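RNA-dependent RNA Polymerase (Bombyx mori cytoplasmic polyhedrosis virus, PDB 6TZ0) catalyses RNA-templated RNA synthesis inside a double-stranded RNA virus, making plus strands in transcription and minus strands in genome replication. Local coordinates at residues A[544-549]-A[711-716]; A[679-684]-A[721-726]. All blocks are in the same frame, centred on the assembly; numbering follows the deposited sequence.

Interaction 1: residues A[544-549]-A[711-716]; sequences SSIDVA and TTAELS
T711 meets V548 where strand 711-716 closes one edge of the antiparallel palm sheet, running beside strand 541-548, the motif A strand of the polymerase. The two side chains cross obliquely, CG2 of T711 lying 4.0 Å from CG2 of V548. OG1 of T711 takes the position between its own backbone N and carbonyl carbon (chi1 60°) and makes a weak hydrogen bond to N705 at the end of helix 690-705, while its CG2 stays with the valine.

T712 is the partner of D547 in a hydrogen-bonded pair. Its N binds the D547 carbonyl O at 2.9 Å, and D547 N returns a bond to T712 O at 3.2 Å. Both side chains rise on the face away from T711 and V548, so the strand grips the backbone of this metal-binding aspartate and leaves its carboxylate to the catalytic side.

At A713, I546 comes across from the other strand. Its CG1 is anti to the backbone N, and chi2 (68°) turns CD1 toward the backbone of 711-716, where it sits among T711 CB, the T712 carbonyl and A713 CA, with A713 CB a little farther off.

E714 resumes the backbone pairing through its O, which accepts S545 N at 3.2 Å with an N-H...O angle of 140°, more bent than the two bonds of the D547 pair. Its CG rests by the S545 carbonyl O, and OE2 ends 5.0 Å from D547 OD2, two acidic groups near each other without contact.

L715 pairs with S544 without hydrogen bonds between them. It packs on A697 and T711 on L704, so helix 690-705 backs the face they share. Here L715 CB lies 4.2 Å from S544 CA and almost as close to the serine OG.

Interaction 2: residues A[679-684]-A[721-726]; sequences GDDIME and VLLQQL
M683 and L722 cross at about a right angle. The methionine leaves strand 682-687, just after the GDD turn, extended, with CG anti to the backbone N (chi1 -177°), and bends only at chi3 (75°), which turns CE back across the leucine. Its SD rests 3.7 Å from L722 CB, and CE lies 3.9 Å from L722 CD2. The other methyl of the leucine, CD1, sits between the CB atoms of M683 and D681, 3.9 Å from that of D681.

L723 meets D681 at a slant: its CD2 is 3.6 Å from D681 OD2, an apolar methyl beside one oxygen of a metal-binding carboxylate. No hydrogen bond joins the two segments. The hairpin of 721-726, whose two-residue turn at L723 and Q724 is closed by backbone bonds between L722 and Q725, packs against the second strand of motif C mainly through side chains. By its place after the palm strands, this hairpin is probably motif E, known as the primer grip in related RNA-dependent polymerases.

M532 of helix 530-535 touches both M683 and L722, and K676 on the neighbouring strand 672-677 touches the same two side chains.

Overall arrangement
The two contacts lie about 9 Å apart, centre to centre, and both reach the palm sheet, where strands 541-548 and 682-687 are neighbours. S544 N is 2.9 Å from E684 O, a probable backbone bond between them, and I546 packs on I682. A further tie joins interaction 1 to the hairpin of interaction 2: S545 OG and V721 N are 2.8 Å apart and hydrogen-bonded. Together they frame the catalytic metal site. D547 and V548 from interaction 1 and D680 and D681 from interaction 2 bind magnesium in this protein, V548 probably through its carbonyl O, though none is bound to this chain here; the D547 and D681 side chains come within about 5 Å at their nearest atoms.

Interaction 1: residues A[544-549]-A[711-716]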
loop_
_atom_site.group_PDB
_atom_site.type_symbol
_atom_site.label_atom_id
_atom_site.label_comp_id
_atom_site.label_asym_id
_atom_site.label_seq_id
_atom_site.Cartn_x
_atom_site.Cartn_y
_atom_site.Cartn_z
ATOM N N SER A 544 -18.428 -6.323 -19.713
ATOM C CA SER A 544 -18.231 -7.249 -18.600
ATOM C C SER A 544 -17.384 -6.582 -17.528
ATOM O O SER A 544 -16.173 -6.419 -17.701
ATOM C CB SER A 544 -17.583 -8.548 -19.070
ATOM O OG SER A 544 -17.387 -9.440 -17.989
ATOM N N SER A 545 -18.020 -6.202 -16.422
ATOM C CA SER A 545 -17.313 -5.726 -15.237
ATOM C C SER A 545 -17.199 -6.869 -14.232
ATOM O O SER A 545 -17.795 -6.855 -13.161
ATOM C CB SER A 545 -18.032 -4.529 -14.628
ATOM O OG SER A 545 -18.092 -3.451 -15.533
ATOM N N ILE A 546 -16.421 -7.881 -14.618
ATOM C CA ILE A 546 -16.274 -9.084 -13.806
ATOM C C ILE A 546 -15.541 -8.750 -12.510
ATOM O O ILE A 546 -14.541 -8.019 -12.505
ATOM C CB ILE A 546 -15.577 -10.190 -14.622
ATOM C CG1 ILE A 546 -15.411 -11.477 -13.814
ATOM C CG2 ILE A 546 -14.284 -9.714 -15.256
ATOM C CD1 ILE A 546 -16.699 -12.156 -13.524
ATOM N N ASP A 547 -16.079 -9.232 -11.393
ATOM C CA ASP A 547 -15.607 -8.865 -10.064
ATOM C C ASP A 547 -15.157 -10.118 -9.332
ATOM O O ASP A 547 -15.925 -11.079 -9.212
ATOM C CB ASP A 547 -16.708 -8.154 -9.277
ATOM C CG ASP A 547 -16.189 -7.449 -8.039
ATOM O OD1 ASP A 547 -14.965 -7.464 -7.791
ATOM O OD2 ASP A 547 -17.016 -6.876 -7.303
ATOM N N VAL A 548 -13.927 -10.098 -8.832
ATOM C CA VAL A 548 -13.378 -11.188 -8.037
ATOM C C VAL A 548 -13.499 -10.803 -6.572
ATOM O O VAL A 548 -12.855 -9.852 -6.118
ATOM C CB VAL A 548 -11.917 -11.477 -8.408
ATOM C CG1 VAL A 548 -11.374 -12.596 -7.543
ATOM C CG2 VAL A 548 -11.797 -11.810 -9.881
ATOM N N ALA A 549 -14.318 -11.539 -5.831
ATOM C CA ALA A 549 -14.590 -11.214 -4.437
ATOM C C ALA A 549 -13.414 -11.647 -3.571
ATOM O O ALA A 549 -13.156 -12.843 -3.424
ATOM C CB ALA A 549 -15.877 -11.891 -3.981
ATOM N N THR A 711 -15.989 -15.563 -8.541
ATOM C CA THR A 711 -16.325 -14.418 -9.371
ATOM C C THR A 711 -17.826 -14.185 -9.361
ATOM O O THR A 711 -18.614 -15.134 -9.407
ATOM C CB THR A 711 -15.857 -14.609 -10.822
ATOM O OG1 THR A 711 -16.488 -15.768 -11.382
ATOM C CG2 THR A 711 -14.348 -14.766 -10.896
ATOM N N THR A 712 -18.214 -12.918 -9.291
ATOM C CA THR A 712 -19.577 -12.497 -9.574
ATOM C C THR A 712 -19.572 -11.843 -10.949
ATOM O O THR A 712 -18.797 -10.914 -11.194
ATOM C CB THR A 712 -20.100 -11.528 -8.516
ATOM O OG1 THR A 712 -20.055 -12.154 -7.228
ATOM C CG2 THR A 712 -21.536 -11.147 -8.822
ATOM N N ALA A 713 -20.421 -12.334 -11.841
ATOM C CA ALA A 713 -20.422 -11.911 -13.237
ATOM C C ALA A 713 -21.537 -10.899 -13.457
ATOM O O ALA A 713 -22.675 -11.271 -13.746
ATOM C CB ALA A 713 -20.586 -13.113 -14.161
ATOM N N GLU A 714 -21.212 -9.620 -13.340
ATOM C CA GLU A 714 -22.128 -8.566 -13.756
ATOM C C GLU A 714 -21.713 -8.138 -15.162
ATOM O O GLU A 714 -20.735 -7.412 -15.361
ATOM C CB GLU A 714 -22.196 -7.426 -12.732
ATOM C CG GLU A 714 -20.897 -6.785 -12.271
ATOM C CD GLU A 714 -21.117 -5.724 -11.211
ATOM O OE1 GLU A 714 -22.280 -5.527 -10.801
ATOM O OE2 GLU A 714 -20.128 -5.085 -10.794
ATOM N N LEU A 715 -22.442 -8.641 -16.147
ATOM C CA LEU A 715 -22.146 -8.403 -17.547
ATOM C C LEU A 715 -23.387 -7.845 -18.221
ATOM O O LEU A 715 -24.484 -8.387 -18.070
ATOM C CB LEU A 715 -21.637 -9.681 -18.232
ATOM C CG LEU A 715 -22.461 -10.935 -18.514
ATOM C CD1 LEU A 715 -21.733 -11.766 -19.528
ATOM C CD2 LEU A 715 -22.696 -11.761 -17.263
ATOM N N SER A 716 -23.211 -6.743 -18.938
ATOM C CA SER A 716 -24.313 -5.936 -19.424
ATOM C C SER A 716 -24.106 -5.592 -20.887
ATOM O O SER A 716 -23.023 -5.755 -21.450
ATOM C CB SER A 716 -24.454 -4.643 -18.614
ATOM O OG SER A 716 -23.326 -3.812 -18.787
#

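Interaction 2: residues A[679-684]-A[721-726]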
loop_
_atom_site.group_PDB
_atom_site.type_symbol
_atom_site.label_atom_id
_atom_site.label_comp_id
_atom_site.label_asym_id
_atom_site.label_seq_id
_atom_site.Cartn_x
_atom_site.Cartn_y
_atom_site.Cartn_z
ATOM N N GLY A 679 -5.589 -4.597 -10.900
ATOM C CA GLY A 679 -5.470 -5.405 -9.705
ATOM C C GLY A 679 -6.815 -5.450 -9.025
ATOM O O GLY A 679 -7.292 -4.415 -8.554
ATOM N N ASP A 680 -7.455 -6.623 -9.039
ATOM C CA ASP A 680 -8.788 -6.953 -8.528
ATOM C C ASP A 680 -9.911 -6.277 -9.331
ATOM O O ASP A 680 -11.086 -6.583 -9.104
ATOM C CB ASP A 680 -8.942 -6.624 -7.030
ATOM C CG ASP A 680 -9.993 -7.473 -6.341
ATOM O OD1 ASP A 680 -10.515 -8.406 -6.977
ATOM O OD2 ASP A 680 -10.304 -7.197 -5.166
ATOM N N ASP A 681 -9.594 -5.405 -10.287
ATOM C CA ASP A 681 -10.569 -4.776 -11.176
ATOM C C ASP A 681 -10.266 -5.190 -12.604
ATOM O O ASP A 681 -9.273 -4.743 -13.181
ATOM C CB ASP A 681 -10.543 -3.255 -11.064
ATOM C CG ASP A 681 -11.315 -2.743 -9.884
ATOM O OD1 ASP A 681 -12.315 -3.384 -9.500
ATOM O OD2 ASP A 681 -10.931 -1.687 -9.340
ATOM N N ILE A 682 -11.129 -6.014 -13.180
ATOM C CA ILE A 682 -11.021 -6.427 -14.571
ATOM C C ILE A 682 -12.173 -5.772 -15.320
ATOM O O ILE A 682 -13.289 -5.687 -14.798
ATOM C CB ILE A 682 -11.066 -7.964 -14.729
ATOM C CG1 ILE A 682 -10.077 -8.661 -13.802
ATOM C CG2 ILE A 682 -10.756 -8.390 -16.152
ATOM C CD1 ILE A 682 -10.709 -9.232 -12.546
ATOM N N MET A 683 -11.902 -5.288 -16.528
ATOM C CA MET A 683 -12.932 -4.708 -17.387
ATOM C C MET A 683 -12.806 -5.315 -18.779
ATOM O O MET A 683 -11.927 -4.924 -19.544
ATOM C CB MET A 683 -12.799 -3.197 -17.444
ATOM C CG MET A 683 -13.871 -2.540 -18.257
ATOM S SD MET A 683 -13.686 -0.764 -18.357
ATOM C CE MET A 683 -12.335 -0.634 -19.510
ATOM N N GLU A 684 -13.691 -6.242 -19.119
ATOM C CA GLU A 684 -13.651 -6.934 -20.399
ATOM C C GLU A 684 -14.707 -6.379 -21.340
ATOM O O GLU A 684 -15.853 -6.157 -20.944
ATOM C CB GLU A 684 -13.873 -8.431 -20.203
ATOM C CG GLU A 684 -12.767 -9.105 -19.438
ATOM C CD GLU A 684 -13.074 -10.548 -19.148
ATOM O OE1 GLU A 684 -14.221 -10.972 -19.389
ATOM O OE2 GLU A 684 -12.171 -11.269 -18.683
ATOM N N VAL A 721 -18.194 -0.641 -15.494
ATOM C CA VAL A 721 -17.639 -0.098 -14.256
ATOM C C VAL A 721 -16.136 -0.331 -14.263
ATOM O O VAL A 721 -15.683 -1.457 -14.479
ATOM C CB VAL A 721 -18.244 -0.755 -12.998
ATOM C CG1 VAL A 721 -17.758 -0.049 -11.751
ATOM C CG2 VAL A 721 -19.752 -0.799 -13.035
ATOM N N LEU A 722 -15.365 0.720 -13.998
ATOM C CA LEU A 722 -13.948 0.541 -13.720
ATOM C C LEU A 722 -13.490 1.645 -12.786
ATOM O O LEU A 722 -13.736 2.822 -13.062
ATOM C CB LEU A 722 -13.110 0.551 -15.000
ATOM C CG LEU A 722 -11.635 0.208 -14.801
ATOM C CD1 LEU A 722 -11.513 -1.206 -14.280
ATOM C CD2 LEU A 722 -10.867 0.373 -16.087
ATOM N N LEU A 723 -12.829 1.242 -11.692
ATOM C CA LEU A 723 -12.217 2.135 -10.701
ATOM C C LEU A 723 -13.239 3.074 -10.068
ATOM O O LEU A 723 -12.973 4.262 -9.879
ATOM C CB LEU A 723 -11.053 2.922 -11.303
ATOM C CG LEU A 723 -9.880 2.061 -11.760
ATOM C CD1 LEU A 723 -8.821 2.911 -12.434
ATOM C CD2 LEU A 723 -9.314 1.311 -10.582
ATOM N N GLN A 724 -14.411 2.515 -9.739
ATOM C CA GLN A 724 -15.554 3.226 -9.150
ATOM C C GLN A 724 -16.010 4.405 -10.006
ATOM O O GLN A 724 -16.408 5.449 -9.492
ATOM C CB GLN A 724 -15.266 3.673 -7.714
ATOM C CG GLN A 724 -15.020 2.528 -6.753
ATOM C CD GLN A 724 -16.211 1.600 -6.627
ATOM O OE1 GLN A 724 -17.361 2.033 -6.638
ATOM N NE2 GLN A 724 -15.936 0.308 -6.499
ATOM N N GLN A 725 -15.950 4.238 -11.322
ATOM C CA GLN A 725 -16.490 5.198 -12.278
ATOM C C GLN A 725 -17.407 4.438 -13.219
ATOM O O GLN A 725 -16.950 3.584 -13.981
ATOM C CB GLN A 725 -15.376 5.917 -13.030
ATOM C CG GLN A 725 -14.721 6.999 -12.203
ATOM C CD GLN A 725 -13.490 7.579 -12.848
ATOM O OE1 GLN A 725 -12.943 7.013 -13.788
ATOM N NE2 GLN A 725 -13.070 8.739 -12.372
ATOM N N LEU A 726 -18.697 4.737 -13.150
ATOM C CA LEU A 726 -19.716 4.044 -13.922
ATOM C C LEU A 726 -20.012 4.815 -15.199
ATOM O O LEU A 726 -20.271 6.019 -15.155
ATOM C CB LEU A 726 -20.992 3.874 -13.098
ATOM C CG LEU A 726 -22.222 3.278 -13.770
ATOM C CD1 LEU A 726 -21.946 1.908 -14.291
ATOM C CD2 LEU A 726 -23.371 3.230 -12.794
#